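PDB 6NST: branched-chain-amino-acid aminotransferase from Pseudomonas aeruginosa, which probably catalyses the pyridoxal-phosphate-dependent transfer of the amino group of leucine, isoleucine and valine to 2-oxoglutarate. Local coordinates for residues A[11-16]-A[73-78]; A[261-266]-A[275-280]; A[288-291]-A[295-298]. The protein carries 1 engineered substitution. All coordinates share one frame; numbering follows the deposited sequence.

Interaction 1: residues A[11-16]-A[73-78]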
ATOM      1  N   TRP A  11     -38.970 -21.230   3.134  1.00 24.61           N
ATOM      2  CA  TRP A  11     -39.539 -20.313   2.155  1.00 20.35           C
ATOM      3  C   TRP A  11     -38.630 -20.271   0.934  1.00 18.00           C
ATOM      4  O   TRP A  11     -37.441 -19.959   1.048  1.00 18.91           O
ATOM      5  CB  TRP A  11     -39.700 -18.926   2.765  1.00 20.68           C
ATOM      6  CG  TRP A  11     -40.490 -17.965   1.932  1.00 21.13           C
ATOM      7  CD1 TRP A  11     -41.834 -17.737   1.998  1.00 23.84           C
ATOM      8  CD2 TRP A  11     -39.983 -17.085   0.923  1.00 28.44           C
ATOM      9  NE1 TRP A  11     -42.197 -16.773   1.088  1.00 28.30           N
ATOM     10  CE2 TRP A  11     -41.078 -16.358   0.413  1.00 17.31           C
ATOM     11  CE3 TRP A  11     -38.710 -16.843   0.396  1.00 24.87           C
ATOM     12  CZ2 TRP A  11     -40.936 -15.401  -0.591  1.00 23.99           C
ATOM     13  CZ3 TRP A  11     -38.575 -15.898  -0.604  1.00 17.95           C
ATOM     14  CH2 TRP A  11     -39.679 -15.190  -1.088  1.00 24.59           C
ATOM     15  N   TYR A  12     -39.184 -20.596  -0.230  1.00 24.08           N
ATOM     16  CA  TYR A  12     -38.395 -20.760  -1.452  1.00 22.25           C
ATOM     17  C   TYR A  12     -39.174 -20.122  -2.598  1.00 30.84           C
ATOM     18  O   TYR A  12     -40.109 -20.727  -3.133  1.00 43.52           O
ATOM     19  CB  TYR A  12     -38.114 -22.235  -1.715  1.00 28.13           C
ATOM     20  CG  TYR A  12     -37.006 -22.527  -2.707  1.00 22.79           C
ATOM     21  CD1 TYR A  12     -36.530 -21.552  -3.572  1.00 21.19           C
ATOM     22  CD2 TYR A  12     -36.444 -23.794  -2.779  1.00 26.54           C
ATOM     23  CE1 TYR A  12     -35.520 -21.831  -4.475  1.00 30.21           C
ATOM     24  CE2 TYR A  12     -35.438 -24.082  -3.677  1.00 26.30           C
ATOM     25  CZ  TYR A  12     -34.978 -23.098  -4.523  1.00 28.33           C
ATOM     26  OH  TYR A  12     -33.974 -23.389  -5.417  1.00 31.83           O
ATOM     27  N   ASP A  13     -38.787 -18.898  -2.960  1.00 26.83           N
ATOM     28  CA  ASP A  13     -39.312 -18.196  -4.132  1.00 25.61           C
ATOM     29  C   ASP A  13     -40.836 -18.056  -4.075  1.00 32.87           C
ATOM     30  O   ASP A  13     -41.561 -18.455  -4.990  1.00 34.89           O
ATOM     31  CB  ASP A  13     -38.870 -18.893  -5.425  1.00 29.96           C
ATOM     32  CG  ASP A  13     -37.381 -18.761  -5.682  1.00 30.35           C
ATOM     33  OD1 ASP A  13     -36.698 -18.065  -4.902  1.00 31.81           O
ATOM     34  OD2 ASP A  13     -36.892 -19.352  -6.666  1.00 26.89           O
ATOM     35  N   GLY A  14     -41.312 -17.456  -2.986  1.00 26.77           N
ATOM     36  CA  GLY A  14     -42.715 -17.131  -2.841  1.00 26.94           C
ATOM     37  C   GLY A  14     -43.564 -18.190  -2.171  1.00 36.99           C
ATOM     38  O   GLY A  14     -44.709 -17.901  -1.803  1.00 42.47           O
ATOM     39  N   GLU A  15     -43.049 -19.404  -2.000  1.00 35.83           N
ATOM     40  CA  GLU A  15     -43.813 -20.505  -1.438  1.00 26.67           C
ATOM     41  C   GLU A  15     -42.982 -21.225  -0.388  1.00 30.49           C
ATOM     42  O   GLU A  15     -41.749 -21.196  -0.410  1.00 26.54           O
ATOM     43  CB  GLU A  15     -44.250 -21.504  -2.523  1.00 34.83           C
ATOM     44  CG  GLU A  15     -45.216 -20.944  -3.558  1.00 46.56           C
ATOM     45  CD  GLU A  15     -45.561 -21.956  -4.637  1.00 63.03           C
ATOM     46  OE1 GLU A  15     -44.951 -23.046  -4.649  1.00 66.43           O
ATOM     47  OE2 GLU A  15     -46.443 -21.662  -5.471  1.00 66.95           O
ATOM     48  N   LEU A  16     -43.677 -21.874   0.539  1.00 36.01           N
ATOM     49  CA  LEU A  16     -43.039 -22.777   1.484  1.00 34.24           C
ATOM     50  C   LEU A  16     -42.919 -24.151   0.842  1.00 33.85           C
ATOM     51  O   LEU A  16     -43.874 -24.646   0.234  1.00 35.55           O
ATOM     52  CB  LEU A  16     -43.835 -22.872   2.785  1.00 34.01           C
ATOM     53  CG  LEU A  16     -43.999 -21.591   3.603  1.00 40.39           C
ATOM     54  CD1 LEU A  16     -45.032 -21.812   4.689  1.00 39.11           C
ATOM     55  CD2 LEU A  16     -42.669 -21.153   4.203  1.00 20.61           C
ATOM     56  N   ILE A  73     -33.744  -8.239  -6.474  1.00 15.86           N
ATOM     57  CA  ILE A  73     -34.557  -9.177  -5.703  1.00 19.11           C
ATOM     58  C   ILE A  73     -35.966  -9.193  -6.285  1.00 22.26           C
ATOM     59  O   ILE A  73     -36.606  -8.136  -6.381  1.00 23.74           O
ATOM     60  CB  ILE A  73     -34.579  -8.806  -4.212  1.00 25.32           C
ATOM     61  CG1 ILE A  73     -33.156  -8.755  -3.653  1.00 19.18           C
ATOM     62  CG2 ILE A  73     -35.433  -9.797  -3.431  1.00 13.16           C
ATOM     63  CD1 ILE A  73     -33.090  -8.354  -2.192  1.00 23.11           C
ATOM     64  N   PRO A  74     -36.495 -10.358  -6.674  1.00 25.24           N
ATOM     65  CA  PRO A  74     -37.818 -10.393  -7.315  1.00 33.25           C
ATOM     66  C   PRO A  74     -38.961 -10.208  -6.330  1.00 24.99           C
ATOM     67  O   PRO A  74     -40.129 -10.400  -6.681  1.00 30.99           O
ATOM     68  CB  PRO A  74     -37.865 -11.789  -7.956  1.00 27.90           C
ATOM     69  CG  PRO A  74     -36.459 -12.335  -7.854  1.00 31.66           C
ATOM     70  CD  PRO A  74     -35.867 -11.685  -6.650  1.00 29.28           C
ATOM     71  N   TYR A  75     -38.634  -9.843  -5.096  1.00 25.99           N
ATOM     72  CA  TYR A  75     -39.621  -9.647  -4.049  1.00 20.00           C
ATOM     73  C   TYR A  75     -39.327  -8.343  -3.327  1.00 21.26           C
ATOM     74  O   TYR A  75     -38.203  -7.836  -3.344  1.00 29.73           O
ATOM     75  CB  TYR A  75     -39.630 -10.827  -3.063  1.00 22.49           C
ATOM     76  CG  TYR A  75     -39.812 -12.149  -3.765  1.00 30.46           C
ATOM     77  CD1 TYR A  75     -41.077 -12.589  -4.133  1.00 24.96           C
ATOM     78  CD2 TYR A  75     -38.718 -12.942  -4.092  1.00 24.93           C
ATOM     79  CE1 TYR A  75     -41.252 -13.786  -4.794  1.00 24.63           C
ATOM     80  CE2 TYR A  75     -38.882 -14.143  -4.752  1.00 25.29           C
ATOM     81  CZ  TYR A  75     -40.152 -14.559  -5.100  1.00 30.67           C
ATOM     82  OH  TYR A  75     -40.325 -15.749  -5.761  1.00 32.29           O
ATOM     83  N   SER A  76     -40.358  -7.801  -2.696  1.00 23.31           N
ATOM     84  CA  SER A  76     -40.239  -6.533  -2.001  1.00 24.75           C
ATOM     85  C   SER A  76     -39.842  -6.755  -0.546  1.00 21.05           C
ATOM     86  O   SER A  76     -39.827  -7.878  -0.040  1.00 28.84           O
ATOM     87  CB  SER A  76     -41.551  -5.764  -2.080  1.00 24.86           C
ATOM     88  OG  SER A  76     -42.593  -6.497  -1.461  1.00 36.11           O
ATOM     89  N   ARG A  77     -39.526  -5.652   0.133  1.00 14.06           N
ATOM     90  CA  ARG A  77     -39.152  -5.739   1.539  1.00 13.87           C
ATOM     91  C   ARG A  77     -40.300  -6.276   2.386  1.00 16.84           C
ATOM     92  O   ARG A  77     -40.078  -7.067   3.311  1.00 24.38           O
ATOM     93  CB  ARG A  77     -38.698  -4.370   2.042  1.00 16.25           C
ATOM     94  CG  ARG A  77     -37.409  -3.894   1.399  1.00 28.83           C
ATOM     95  CD  ARG A  77     -37.060  -2.483   1.831  1.00 29.30           C
ATOM     96  NE  ARG A  77     -35.770  -2.059   1.297  1.00 29.75           N
ATOM     97  CZ  ARG A  77     -35.587  -1.601   0.062  1.00 20.60           C
ATOM     98  NH1 ARG A  77     -36.611  -1.513  -0.775  1.00 27.89           N
ATOM     99  NH2 ARG A  77     -34.379  -1.237  -0.337  1.00 22.14           N
ATOM    100  N   ASP A  78     -41.535  -5.872   2.077  1.00 26.56           N
ATOM    101  CA  ASP A  78     -42.676  -6.338   2.861  1.00 19.82           C
ATOM    102  C   ASP A  78     -42.873  -7.841   2.707  1.00 26.40           C
ATOM    103  O   ASP A  78     -43.239  -8.525   3.671  1.00 25.29           O
ATOM    104  CB  ASP A  78     -43.944  -5.587   2.454  1.00 21.50           C
ATOM    105  CG  ASP A  78     -45.143  -5.964   3.305  1.00 21.02           C
ATOM    106  OD1 ASP A  78     -45.184  -5.565   4.487  1.00 24.39           O
ATOM    107  OD2 ASP A  78     -46.044  -6.659   2.793  1.00 37.24           O
TER

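Interaction 2: residues A[261-266]-A[275-280]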
ATOM      1  N   VAL A 261     -22.918 -10.551  22.406  1.00 19.97           N
ATOM      2  CA  VAL A 261     -21.807  -9.835  23.031  1.00 15.76           C
ATOM      3  C   VAL A 261     -20.908 -10.895  23.654  1.00 23.33           C
ATOM      4  O   VAL A 261     -21.249 -11.476  24.692  1.00 28.06           O
ATOM      5  CB  VAL A 261     -22.270  -8.816  24.077  1.00 20.65           C
ATOM      6  CG1 VAL A 261     -21.071  -8.110  24.690  1.00 20.73           C
ATOM      7  CG2 VAL A 261     -23.224  -7.807  23.455  1.00 29.47           C
ATOM      8  N   THR A 262     -19.766 -11.157  23.026  1.00 24.08           N
ATOM      9  CA  THR A 262     -18.840 -12.178  23.505  1.00 14.14           C
ATOM     10  C   THR A 262     -17.591 -11.515  24.065  1.00 21.19           C
ATOM     11  O   THR A 262     -16.849 -10.868  23.308  1.00 16.04           O
ATOM     12  CB  THR A 262     -18.473 -13.142  22.377  1.00 27.00           C
ATOM     13  OG1 THR A 262     -19.648 -13.835  21.937  1.00 18.09           O
ATOM     14  CG2 THR A 262     -17.440 -14.153  22.853  1.00 29.38           C
ATOM     15  N   PRO A 263     -17.317 -11.633  25.362  1.00 19.70           N
ATOM     16  CA  PRO A 263     -16.117 -11.003  25.921  1.00 20.37           C
ATOM     17  C   PRO A 263     -14.844 -11.640  25.386  1.00 18.83           C
ATOM     18  O   PRO A 263     -14.822 -12.803  24.974  1.00 22.73           O
ATOM     19  CB  PRO A 263     -16.259 -11.237  27.430  1.00 17.87           C
ATOM     20  CG  PRO A 263     -17.714 -11.536  27.642  1.00 16.90           C
ATOM     21  CD  PRO A 263     -18.162 -12.239  26.403  1.00 16.10           C
ATOM     22  N   ILE A 264     -13.771 -10.854  25.402  1.00 16.65           N
ATOM     23  CA  ILE A 264     -12.455 -11.283  24.943  1.00 17.97           C
ATOM     24  C   ILE A 264     -11.498 -11.164  26.116  1.00 18.18           C
ATOM     25  O   ILE A 264     -11.248 -10.057  26.608  1.00 19.68           O
ATOM     26  CB  ILE A 264     -11.958 -10.443  23.757  1.00 17.78           C
ATOM     27  CG1 ILE A 264     -12.910 -10.561  22.566  1.00 20.27           C
ATOM     28  CG2 ILE A 264     -10.548 -10.856  23.372  1.00 12.97           C
ATOM     29  CD1 ILE A 264     -12.642  -9.541  21.476  1.00 17.86           C
ATOM     30  N   ARG A 265     -10.958 -12.294  26.563  1.00 19.76           N
ATOM     31  CA  ARG A 265     -10.061 -12.279  27.709  1.00 16.61           C
ATOM     32  C   ARG A 265      -8.588 -12.281  27.328  1.00 18.41           C
ATOM     33  O   ARG A 265      -7.757 -11.874  28.148  1.00 21.63           O
ATOM     34  CB  ARG A 265     -10.342 -13.475  28.625  1.00 16.26           C
ATOM     35  CG  ARG A 265     -10.108 -14.825  27.984  1.00 21.92           C
ATOM     36  CD  ARG A 265     -10.335 -15.941  28.989  1.00 29.97           C
ATOM     37  NE  ARG A 265     -10.221 -17.257  28.371  1.00 38.48           N
ATOM     38  CZ  ARG A 265      -9.085 -17.938  28.271  1.00 37.85           C
ATOM     39  NH1 ARG A 265      -7.959 -17.426  28.750  1.00 30.81           N
ATOM     40  NH2 ARG A 265      -9.076 -19.130  27.690  1.00 39.03           N
ATOM     41  N   GLU A 266      -8.248 -12.704  26.111  1.00 13.28           N
ATOM     42  CA  GLU A 266      -6.856 -12.864  25.716  1.00 24.34           C
ATOM     43  C   GLU A 266      -6.722 -12.628  24.219  1.00 22.59           C
ATOM     44  O   GLU A 266      -7.558 -13.086  23.437  1.00 22.73           O
ATOM     45  CB  GLU A 266      -6.340 -14.262  26.076  1.00 22.90           C
ATOM     46  CG  GLU A 266      -4.833 -14.414  26.004  1.00 24.55           C
ATOM     47  CD  GLU A 266      -4.402 -15.867  25.974  1.00 25.37           C
ATOM     48  OE1 GLU A 266      -4.857 -16.605  25.074  1.00 17.89           O
ATOM     49  OE2 GLU A 266      -3.609 -16.272  26.849  1.00 32.14           O
ATOM     50  N   GLY A 275      -8.261 -10.501  32.566  1.00 25.41           N
ATOM     51  CA  GLY A 275      -8.483 -11.803  31.975  1.00 19.89           C
ATOM     52  C   GLY A 275      -9.882 -12.352  32.123  1.00 25.47           C
ATOM     53  O   GLY A 275     -10.098 -13.535  31.834  1.00 28.07           O
ATOM     54  N   ARG A 276     -10.838 -11.541  32.569  1.00 19.15           N
ATOM     55  CA  ARG A 276     -12.222 -11.972  32.702  1.00 25.11           C
ATOM     56  C   ARG A 276     -13.122 -10.890  32.123  1.00 28.05           C
ATOM     57  O   ARG A 276     -12.652  -9.862  31.624  1.00 20.60           O
ATOM     58  CB  ARG A 276     -12.570 -12.278  34.163  1.00 29.74           C
ATOM     59  CG  ARG A 276     -12.299 -11.131  35.118  1.00 43.87           C
ATOM     60  CD  ARG A 276     -12.588 -11.524  36.559  1.00 55.17           C
ATOM     61  NE  ARG A 276     -12.326 -10.420  37.476  1.00 62.08           N
ATOM     62  CZ  ARG A 276     -11.161 -10.209  38.078  1.00 64.80           C
ATOM     63  NH1 ARG A 276     -10.143 -11.032  37.866  1.00 63.60           N
ATOM     64  NH2 ARG A 276     -11.012  -9.175  38.895  1.00 73.13           N
ATOM     65  N   ARG A 277     -14.429 -11.131  32.182  1.00 28.81           N
ATOM     66  CA  ARG A 277     -15.400 -10.182  31.654  1.00 25.48           C
ATOM     67  C   ARG A 277     -15.390  -8.911  32.495  1.00 26.65           C
ATOM     68  O   ARG A 277     -15.640  -8.957  33.705  1.00 26.51           O
ATOM     69  CB  ARG A 277     -16.791 -10.811  31.635  1.00 36.39           C
ATOM     70  CG  ARG A 277     -17.883  -9.925  31.055  1.00 30.14           C
ATOM     71  CD  ARG A 277     -19.225 -10.646  31.061  1.00 32.23           C
ATOM     72  NE  ARG A 277     -19.605 -11.079  32.405  1.00 30.08           N
ATOM     73  CZ  ARG A 277     -20.633 -11.880  32.670  1.00 30.56           C
ATOM     74  NH1 ARG A 277     -21.389 -12.344  31.684  1.00 24.30           N
ATOM     75  NH2 ARG A 277     -20.901 -12.223  33.922  1.00 29.16           N
ATOM     76  N   GLY A 278     -15.095  -7.784  31.858  1.00 23.27           N
ATOM     77  CA  GLY A 278     -15.017  -6.518  32.551  1.00 23.37           C
ATOM     78  C   GLY A 278     -16.383  -5.963  32.887  1.00 22.41           C
ATOM     79  O   GLY A 278     -17.432  -6.476  32.467  1.00 22.18           O
ATOM     80  N   PRO A 279     -16.386  -4.878  33.667  1.00 30.59           N
ATOM     81  CA  PRO A 279     -17.658  -4.289  34.111  1.00 22.96           C
ATOM     82  C   PRO A 279     -18.467  -3.692  32.971  1.00 31.07           C
ATOM     83  O   PRO A 279     -19.684  -3.894  32.898  1.00 40.98           O
ATOM     84  CB  PRO A 279     -17.218  -3.204  35.107  1.00 17.62           C
ATOM     85  CG  PRO A 279     -15.794  -3.531  35.454  1.00 17.28           C
ATOM     86  CD  PRO A 279     -15.220  -4.189  34.245  1.00 28.30           C
ATOM     87  N   VAL A 280     -17.804  -2.946  32.083  1.00 22.06           N
ATOM     88  CA  VAL A 280     -18.513  -2.311  30.977  1.00 20.41           C
ATOM     89  C   VAL A 280     -19.066  -3.359  30.021  1.00 25.96           C
ATOM     90  O   VAL A 280     -20.208  -3.252  29.557  1.00 18.95           O
ATOM     91  CB  VAL A 280     -17.589  -1.307  30.260  1.00 19.82           C
ATOM     92  CG1 VAL A 280     -18.275  -0.731  29.028  1.00 15.10           C
ATOM     93  CG2 VAL A 280     -17.183  -0.192  31.215  1.00 15.85           C
TER

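Interaction 3: residues A[288-291]-A[295-298]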
ATOM      1  N   TYR A 288     -27.925  -5.768  26.079  1.00 26.51           N
ATOM      2  CA  TYR A 288     -28.266  -6.345  24.783  1.00 22.57           C
ATOM      3  C   TYR A 288     -29.162  -7.569  24.941  1.00 26.02           C
ATOM      4  O   TYR A 288     -30.118  -7.747  24.178  1.00 23.41           O
ATOM      5  CB  TYR A 288     -26.999  -6.700  24.004  1.00 16.86           C
ATOM      6  CG  TYR A 288     -27.289  -7.300  22.646  1.00 16.68           C
ATOM      7  CD1 TYR A 288     -27.621  -6.492  21.566  1.00 23.66           C
ATOM      8  CD2 TYR A 288     -27.239  -8.675  22.445  1.00 30.49           C
ATOM      9  CE1 TYR A 288     -27.894  -7.036  20.321  1.00 16.50           C
ATOM     10  CE2 TYR A 288     -27.508  -9.228  21.206  1.00 22.60           C
ATOM     11  CZ  TYR A 288     -27.834  -8.403  20.149  1.00 20.59           C
ATOM     12  OH  TYR A 288     -28.103  -8.950  18.915  1.00 25.69           O
ATOM     13  N   PHE A 289     -28.869  -8.425  25.924  1.00 27.02           N
ATOM     14  CA  PHE A 289     -29.703  -9.603  26.145  1.00 28.94           C
ATOM     15  C   PHE A 289     -31.095  -9.217  26.632  1.00 33.30           C
ATOM     16  O   PHE A 289     -32.090  -9.825  26.224  1.00 25.22           O
ATOM     17  CB  PHE A 289     -29.029 -10.549  27.138  1.00 32.11           C
ATOM     18  CG  PHE A 289     -28.038 -11.484  26.508  1.00 58.39           C
ATOM     19  CD1 PHE A 289     -28.377 -12.800  26.243  1.00 68.96           C
ATOM     20  CD2 PHE A 289     -26.766 -11.047  26.175  1.00 63.77           C
ATOM     21  CE1 PHE A 289     -27.466 -13.661  25.665  1.00 72.88           C
ATOM     22  CE2 PHE A 289     -25.851 -11.902  25.597  1.00 63.56           C
ATOM     23  CZ  PHE A 289     -26.201 -13.209  25.342  1.00 70.75           C
ATOM     24  N   ASP A 290     -31.185  -8.211  27.509  1.00 31.99           N
ATOM     25  CA  ASP A 290     -32.492  -7.723  27.937  1.00 36.98           C
ATOM     26  C   ASP A 290     -33.287  -7.162  26.768  1.00 40.70           C
ATOM     27  O   ASP A 290     -34.516  -7.300  26.725  1.00 35.13           O
ATOM     28  CB  ASP A 290     -32.329  -6.654  29.019  1.00 36.24           C
ATOM     29  CG  ASP A 290     -31.819  -7.220  30.328  1.00 33.64           C
ATOM     30  OD1 ASP A 290     -31.796  -8.461  30.474  1.00 30.42           O
ATOM     31  OD2 ASP A 290     -31.439  -6.419  31.209  1.00 28.83           O
ATOM     32  N   LEU A 291     -32.605  -6.534  25.810  1.00 28.91           N
ATOM     33  CA  LEU A 291     -33.295  -5.925  24.681  1.00 26.38           C
ATOM     34  C   LEU A 291     -33.837  -6.983  23.726  1.00 29.52           C
ATOM     35  O   LEU A 291     -35.013  -6.946  23.345  1.00 30.82           O
ATOM     36  CB  LEU A 291     -32.351  -4.972  23.950  1.00 25.44           C
ATOM     37  CG  LEU A 291     -32.931  -4.229  22.748  1.00 32.51           C
ATOM     38  CD1 LEU A 291     -33.994  -3.238  23.196  1.00 31.75           C
ATOM     39  CD2 LEU A 291     -31.824  -3.533  21.974  1.00 39.98           C
ATOM     40  N   LYS A 295     -36.992  -8.611  27.906  1.00 40.47           N
ATOM     41  CA  LYS A 295     -37.042  -8.324  29.335  1.00 43.32           C
ATOM     42  C   LYS A 295     -37.162  -6.831  29.603  1.00 45.58           C
ATOM     43  O   LYS A 295     -37.650  -6.437  30.668  1.00 49.57           O
ATOM     44  CB  LYS A 295     -35.806  -8.892  30.035  1.00 44.06           C
ATOM     45  CG  LYS A 295     -35.708 -10.409  29.968  1.00 48.26           C
ATOM     46  CD  LYS A 295     -34.461 -10.921  30.665  1.00 46.43           C
ATOM     47  CE  LYS A 295     -34.351 -12.432  30.544  1.00 53.22           C
ATOM     48  NZ  LYS A 295     -33.139 -12.957  31.229  1.00 61.04           N
ATOM     49  N   THR A 296     -36.728  -6.000  28.660  1.00 45.13           N
ATOM     50  CA  THR A 296     -36.945  -4.561  28.688  1.00 57.18           C
ATOM     51  C   THR A 296     -37.884  -4.197  27.548  1.00 61.69           C
ATOM     52  O   THR A 296     -37.663  -4.610  26.405  1.00 71.54           O
ATOM     53  CB  THR A 296     -35.625  -3.800  28.552  1.00 71.16           C
ATOM     54  OG1 THR A 296     -34.732  -4.189  29.603  1.00 80.70           O
ATOM     55  CG2 THR A 296     -35.864  -2.297  28.620  1.00 68.93           C
ATOM     56  N   GLU A 297     -38.927  -3.432  27.857  1.00 58.79           N
ATOM     57  CA  GLU A 297     -39.936  -3.096  26.860  1.00 63.61           C
ATOM     58  C   GLU A 297     -39.506  -1.967  25.931  1.00 57.49           C
ATOM     59  O   GLU A 297     -40.253  -1.630  25.006  1.00 55.68           O
ATOM     60  CB  GLU A 297     -41.252  -2.731  27.555  1.00 73.30           C
ATOM     61  CG  GLU A 297     -42.493  -2.997  26.718  1.00 78.57           C
ATOM     62  CD  GLU A 297     -43.772  -2.811  27.505  1.00 79.05           C
ATOM     63  OE1 GLU A 297     -43.689  -2.608  28.734  1.00 77.43           O
ATOM     64  OE2 GLU A 297     -44.860  -2.866  26.895  1.00 79.48           O
ATOM     65  N   ALA A 298     -38.329  -1.384  26.142  1.00 51.26           N
ATOM     66  CA  ALA A 298     -37.860  -0.313  25.275  1.00 42.86           C
ATOM     67  C   ALA A 298     -37.555  -0.843  23.877  1.00 35.70           C
ATOM     68  O   ALA A 298     -37.261  -2.027  23.687  1.00 31.65           O
ATOM     69  CB  ALA A 298     -36.615   0.345  25.867  1.00 48.61           C
TER

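Interaction 1: residues A[11-16]-A[73-78]
The six-membered ring of Trp11 drives its edge at one face of the Tyr75 ring. The ring planes stand at 75° with centroids 5.2 Å apart, the geometry of a T-shaped (edge-to-face) stack. CH2 is the leading atom of the indole, 3.8 Å above the tyrosine plane and over the ring centre, with Tyr75 CD2 and CE2 both 3.9 Å from CH2. One face of the indole carries the backbone that follows it: Asp13 N and Glu15 N lie toward the rim, as does Gly14 N, 3.2 Å above the plane. Trp11 can reach both because its CG stands anti to the backbone N (chi1 -170°), carrying the bicycle beneath its own turn with the benzene end directed at Tyr75.

At the far end of the tyrosine, Tyr75 OH is 3.5 Å from Asp13 CB; its 2.9 Å to Asp13 C is short and of doubtful weight. Its angles to Asp13 O and Gly14 N are too poor for hydrogen bonds; the hydroxyl therefore lies against the peptide without one. The carboxylate of Asp13 is engaged by Val120 N and by His119 ND1, which hold the turn to strand 118-126. Tyr75 also packs on Val120 of that strand and on Ile80, while Ser76 follows as the N-cap of helix 77-89, its N hydrogen-bonded to Glu79 OE2, as in a capping box.

The turn is closed by a hydrogen bond from Tyr12 N to Glu15 O of 2.6 Å and a weak return one from Glu15 N to Tyr12 O of 3.4 Å. Gly14 has a phi of 91°, which suits a residue without CB. Such a two-residue type I' turn is characteristic of a tight beta hairpin, here joining strands 9-12 and 15-18 at the edge, within this chain, of the antiparallel sheet.

Interaction 2: residues A[261-266]-A[275-280]
Arg265 meets Gly275 through the root of its side chain: Arg265 CB lies 3.2 Å from Gly275 O, and Arg265 CD is 3.7 Å from the same oxygen. The first torsion (chi1 63°) tucks CG over the backbone, flanked by N and C, and from there the extended chain carries the guanidinium group away from 275-280. Two residues back along the strand, the second point of contact is apolar. Pro263 CG rests 3.8 Å from Arg277 CG; the two side chains run alongside each other in a common direction, so that the CG corner of the proline meets the arginine methylenes.

Both contacts belong to the return of the chain after a beta hairpin. Strand 262-267 turns back into the short antiparallel strand 270-271, and the segment beyond it runs on beside the strand, with Arg265 CA 4.6 Å from Gly275 CA and Pro263 CA 5.8 Å from Arg277 CA, before entering helix 279-292 through the N-cap Gly278.

The second shell engages the ends of both arginines, Arg265 only weakly. Arg265 NE makes a weak hydrogen bond to Gly139 O. Arg277 is bent at chi3 (57°), and its NH1 is hydrogen-bonded to Gln285 OE1; the NE2 of that same amide donates to Val261 O, so one helix residue ties the arginine to Val261, at the corner where the chain turns into the strand. Farther out, strand 262-267 lies between its parallel partner 140-145 and its antiparallel partner 251-256 in the mixed sheet. Ile264, which points away from 275-280, packs on Val142, Ala252, Phe254 and Ile200.

Interaction 3: residues A[288-291]-A[295-298]
Asp290 meets Thr296 through a backbone hydrogen bond and a side-chain packing contact, and this is the close-packed half of the contact. Thr296 N donates to Asp290 O over 3.2 Å with an N-H...O angle of 159°, a fairly straight bond, although the donor sits 46° out of the carbonyl plane and does not lie on a lone pair. A carbonyl in the last turn of helix 279-292 is thereby tied to the chain that leaves it. Beside this bond, Thr296 OG1 rests 3.5 Å from Asp290 CB. The threonine torsion accounts for that: with chi1 at -58°, OG1 stands beside its own backbone N, on the side where the helix residue approaches. Lys295 N is also near, 3.0 Å from Asp290 O. Leu291 adds a second close point, its CD1 reaching to 3.5 Å from Ala298 O.

The solvent side is looser. Lys295 sets out toward the helix, but beyond CG its extended chain carries the amine off. Passing the carboxylate, Lys295 CD comes within 3.6 Å of Asp290 OD1, whereas the charged ends stay apart, Lys295 NZ being 4.8 Å from Asp290 OD1. The opposite charges may attract weakly, but this is no salt bridge. Lys295 is itself exposed, so solvent would probably screen the pair.

Beyond the two segments, Arg303 NH1 donates to both Leu291 O and Ala298 O, linking the helix end and the loop to the start of strand 303-305, while Leu291 also packs on His299 and Trp302. At the inner side of the helix, Tyr288 lies against Thr224, Ile225 and Leu228 of helix 220-231. The contact thus sits where helix 279-292 gives way to the chain leading into strand 303-305 of the antiparallel sheet.

Overall arrangement
The three contacts follow one another along the chain without interleaving. Interactions 2 and 3 share helix 279-292: the first lies at its entry and the second at its exit, with centres about 20 Å apart, and they touch where Val261 CG2 packs 4.0 Å from Tyr288 CB. Interaction 1 stands apart, its centre about 40 Å from that of interaction 2, on the opposite side of the chain's centre, and about 30 Å from that of interaction 3. Interaction 1 lies at the antiparallel sheet and interaction 2 on a strand of the mixed sheet; the loop of interaction 3 leads to strand 303-305 of the former. All lie away from Lys160, probably the lysine that carries pyridoxal phosphate, unmodified in this structure.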